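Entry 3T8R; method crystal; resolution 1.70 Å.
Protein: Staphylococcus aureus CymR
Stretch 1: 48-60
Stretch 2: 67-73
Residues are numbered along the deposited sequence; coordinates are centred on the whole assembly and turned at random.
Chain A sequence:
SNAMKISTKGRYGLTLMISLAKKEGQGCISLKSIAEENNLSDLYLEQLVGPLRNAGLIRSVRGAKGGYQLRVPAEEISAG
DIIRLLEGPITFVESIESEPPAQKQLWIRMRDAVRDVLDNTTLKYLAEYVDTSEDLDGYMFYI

Stretch 1 48-60: LVGPLRNAGLIRS
Stretch 2, residues 67-73: GYQLRVP

Stretch 1 enters as helix, with phi/psi near -65/-40 from Val49 through Asn54, except Gly50 at -45/-62, kinked at Pro51, whose nitrogen has no hydrogen to give to the preceding turn. Gly56 leaves the helix at phi/psi 83/16 in a Schellman motif: Gly56 N bonds Arg53 O (2.9 Å) and Leu57 N bonds Leu52 O (3.0 Å). Strand 58-60 then runs antiparallel to strand 67-70, with axes at 149° and 4.7 Å at closest approach. The register pairs Ile58 with Leu70 (CA-CA 4.3 Å), Arg59 with Gln69 (5.7 Å) and Ser60 with Tyr68 (4.4 Å). Only the middle pair is hydrogen-bonded, reciprocally: Arg59 N to Gln69 O at 3.0 Å and Gln69 N to Arg59 O at 3.1 Å. Beyond it, Arg71 N donates to Leu57 O (2.8 Å, 170°), and Val72 N reaches the same oxygen weakly (3.5 Å).

Tyr68 (chi1 -75°, m; chi2 -89°) buries the most area. Ser60 (chi1 43°, p) lies on the same sheet face and sets its CB over the ring, 4.0 Å from the centroid and 28° off the normal, a CH-pi contact. Ile58 (p, t) brings CD1 to 3.9 Å from Tyr68 CD1, while Val49 (t) places CG1 3.5 Å from Tyr68 CZ, joining helix to strand through apolar contact. Arg53 (t, t, p; chi4 -138°) donates NH1 weakly to Tyr68 OH, at 3.1 Å but only 126°.

Arg59 (p, t, t) and Gln69 (p, t) share the opposite face, their side chains extending together. Arg71, with chi1 to chi3 all t and chi4 -85°, carries NH1 to Gly56 O at 2.9 Å and 160°, near the guanidinium plane, a charged donor meeting a loop carbonyl nearly in line. Val72 (t) adds CG2 at 3.6 Å from Gly56 O.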

# COMPACT_ATOMS: atom_id res chain seq x y z
N LEU A 48 -21.79 5.85 1.25
CA LEU A 48 -20.98 5.59 0.07
C LEU A 48 -21.73 6.11 -1.14
O LEU A 48 -21.14 6.68 -2.06
CB LEU A 48 -20.74 4.09 -0.09
CG LEU A 48 -20.17 3.39 1.14
CD1 LEU A 48 -20.04 1.91 0.85
CD2 LEU A 48 -18.82 3.97 1.49
N VAL A 49 -23.03 5.89 -1.15
CA VAL A 49 -23.86 6.29 -2.27
C VAL A 49 -23.85 7.80 -2.46
O VAL A 49 -23.76 8.29 -3.59
CB VAL A 49 -25.29 5.82 -2.08
CG1 VAL A 49 -26.22 6.58 -3.00
CG2 VAL A 49 -25.39 4.32 -2.32
N GLY A 50 -23.93 8.53 -1.36
CA GLY A 50 -23.95 9.98 -1.42
C GLY A 50 -22.92 10.57 -2.37
O GLY A 50 -23.28 11.25 -3.34
N PRO A 51 -21.62 10.33 -2.10
CA PRO A 51 -20.52 10.85 -2.91
C PRO A 51 -20.51 10.34 -4.35
O PRO A 51 -20.21 11.11 -5.26
CB PRO A 51 -19.28 10.37 -2.16
CG PRO A 51 -19.73 10.21 -0.75
CD PRO A 51 -21.14 9.73 -0.83
N LEU A 52 -20.85 9.07 -4.56
CA LEU A 52 -20.94 8.51 -5.91
C LEU A 52 -22.04 9.18 -6.74
O LEU A 52 -21.88 9.43 -7.95
CB LEU A 52 -21.18 7.00 -5.83
CG LEU A 52 -20.00 6.22 -5.26
CD1 LEU A 52 -20.41 4.80 -4.90
CD2 LEU A 52 -18.84 6.21 -6.24
N ARG A 53 -23.15 9.48 -6.08
CA ARG A 53 -24.27 10.15 -6.72
C ARG A 53 -23.86 11.59 -7.06
O ARG A 53 -24.12 12.09 -8.16
CB ARG A 53 -25.46 10.13 -5.77
CG ARG A 53 -26.80 10.44 -6.38
CD ARG A 53 -27.89 10.17 -5.34
NE ARG A 53 -27.70 11.01 -4.16
CZ ARG A 53 -27.86 10.60 -2.91
NH1 ARG A 53 -28.21 9.34 -2.65
NH2 ARG A 53 -27.67 11.44 -1.90
N ASN A 54 -23.21 12.25 -6.11
CA ASN A 54 -22.80 13.64 -6.30
C ASN A 54 -21.79 13.81 -7.42
O ASN A 54 -21.76 14.85 -8.09
CB ASN A 54 -22.27 14.21 -4.99
CG ASN A 54 -23.37 14.46 -4.00
OD1 ASN A 54 -24.54 14.48 -4.36
ND2 ASN A 54 -23.00 14.64 -2.73
N ALA A 55 -20.96 12.79 -7.63
CA ALA A 55 -19.97 12.82 -8.70
C ALA A 55 -20.59 12.45 -10.04
O ALA A 55 -19.92 12.51 -11.07
CB ALA A 55 -18.81 11.89 -8.38
N GLY A 56 -21.85 12.03 -10.02
CA GLY A 56 -22.58 11.69 -11.23
C GLY A 56 -22.35 10.29 -11.78
O GLY A 56 -22.69 10.00 -12.92
N LEU A 57 -21.77 9.41 -10.97
CA LEU A 57 -21.44 8.08 -11.46
C LEU A 57 -22.61 7.13 -11.37
O LEU A 57 -22.72 6.20 -12.16
CB LEU A 57 -20.25 7.50 -10.68
CG LEU A 57 -18.94 8.27 -10.74
CD1 LEU A 57 -17.86 7.44 -10.11
CD2 LEU A 57 -18.59 8.60 -12.19
N ILE A 58 -23.48 7.34 -10.38
CA ILE A 58 -24.67 6.53 -10.21
C ILE A 58 -25.88 7.43 -10.01
O ILE A 58 -25.73 8.62 -9.71
CB ILE A 58 -24.54 5.57 -9.00
CG1 ILE A 58 -24.54 6.35 -7.69
CG2 ILE A 58 -23.27 4.76 -9.13
CD1 ILE A 58 -24.63 5.46 -6.44
N ARG A 59 -27.07 6.87 -10.17
CA ARG A 59 -28.30 7.63 -9.94
C ARG A 59 -29.39 6.72 -9.40
O ARG A 59 -29.39 5.52 -9.63
CB ARG A 59 -28.76 8.28 -11.23
CG ARG A 59 -29.18 7.31 -12.29
CD ARG A 59 -29.63 8.07 -13.51
NE ARG A 59 -29.91 7.21 -14.65
CZ ARG A 59 -30.18 7.68 -15.86
NH1 ARG A 59 -30.20 9.00 -16.05
NH2 ARG A 59 -30.42 6.85 -16.87
N SER A 60 -30.32 7.31 -8.66
CA SER A 60 -31.44 6.54 -8.13
C SER A 60 -32.59 6.56 -9.12
O SER A 60 -32.70 7.49 -9.92
CB SER A 60 -31.87 7.11 -6.77
OG SER A 60 -31.91 8.52 -6.80
N GLY A 67 -33.32 2.52 -5.03
CA GLY A 67 -32.82 1.62 -6.05
C GLY A 67 -31.89 2.39 -6.97
O GLY A 67 -32.15 3.55 -7.28
N TYR A 68 -30.81 1.75 -7.39
CA TYR A 68 -29.73 2.46 -8.07
C TYR A 68 -29.25 1.81 -9.36
O TYR A 68 -29.42 0.61 -9.57
CB TYR A 68 -28.55 2.63 -7.12
CG TYR A 68 -28.81 3.69 -6.09
CD1 TYR A 68 -28.48 5.02 -6.34
CD2 TYR A 68 -29.43 3.39 -4.88
CE1 TYR A 68 -28.73 6.00 -5.42
CE2 TYR A 68 -29.69 4.39 -3.95
CZ TYR A 68 -29.34 5.68 -4.23
OH TYR A 68 -29.58 6.68 -3.31
N GLN A 69 -28.62 2.62 -10.21
CA GLN A 69 -28.03 2.14 -11.45
C GLN A 69 -26.83 3.03 -11.79
O GLN A 69 -26.74 4.16 -11.32
CB GLN A 69 -29.05 2.15 -12.58
CG GLN A 69 -29.43 3.53 -13.06
CD GLN A 69 -30.57 3.54 -14.07
OE1 GLN A 69 -31.11 2.49 -14.43
NE2 GLN A 69 -30.94 4.72 -14.53
N LEU A 70 -25.91 2.51 -12.58
CA LEU A 70 -24.85 3.34 -13.12
C LEU A 70 -25.46 4.46 -13.95
O LEU A 70 -26.42 4.25 -14.68
CB LEU A 70 -23.98 2.49 -14.03
CG LEU A 70 -22.52 2.26 -13.68
CD1 LEU A 70 -22.28 2.03 -12.20
CD2 LEU A 70 -22.04 1.10 -14.52
N ARG A 71 -24.90 5.66 -13.84
CA ARG A 71 -25.32 6.77 -14.67
C ARG A 71 -24.33 6.98 -15.81
O ARG A 71 -24.68 7.53 -16.86
CB ARG A 71 -25.43 8.03 -13.82
CG ARG A 71 -25.65 9.25 -14.65
CD ARG A 71 -25.74 10.52 -13.84
NE ARG A 71 -25.81 11.63 -14.77
CZ ARG A 71 -24.75 12.21 -15.32
NH1 ARG A 71 -23.53 11.79 -14.99
NH2 ARG A 71 -24.89 13.21 -16.18
N VAL A 72 -23.10 6.55 -15.58
CA VAL A 72 -22.02 6.62 -16.55
C VAL A 72 -21.59 5.19 -16.84
O VAL A 72 -21.54 4.36 -15.93
CB VAL A 72 -20.85 7.44 -15.96
CG1 VAL A 72 -19.53 7.09 -16.63
CG2 VAL A 72 -21.18 8.94 -16.06
N PRO A 73 -21.29 4.89 -18.11
CA PRO A 73 -20.91 3.52 -18.48
C PRO A 73 -19.66 3.03 -17.76
O PRO A 73 -18.74 3.81 -17.50
CB PRO A 73 -20.68 3.59 -20.00
CG PRO A 73 -20.69 5.04 -20.35
CD PRO A 73 -21.40 5.78 -19.28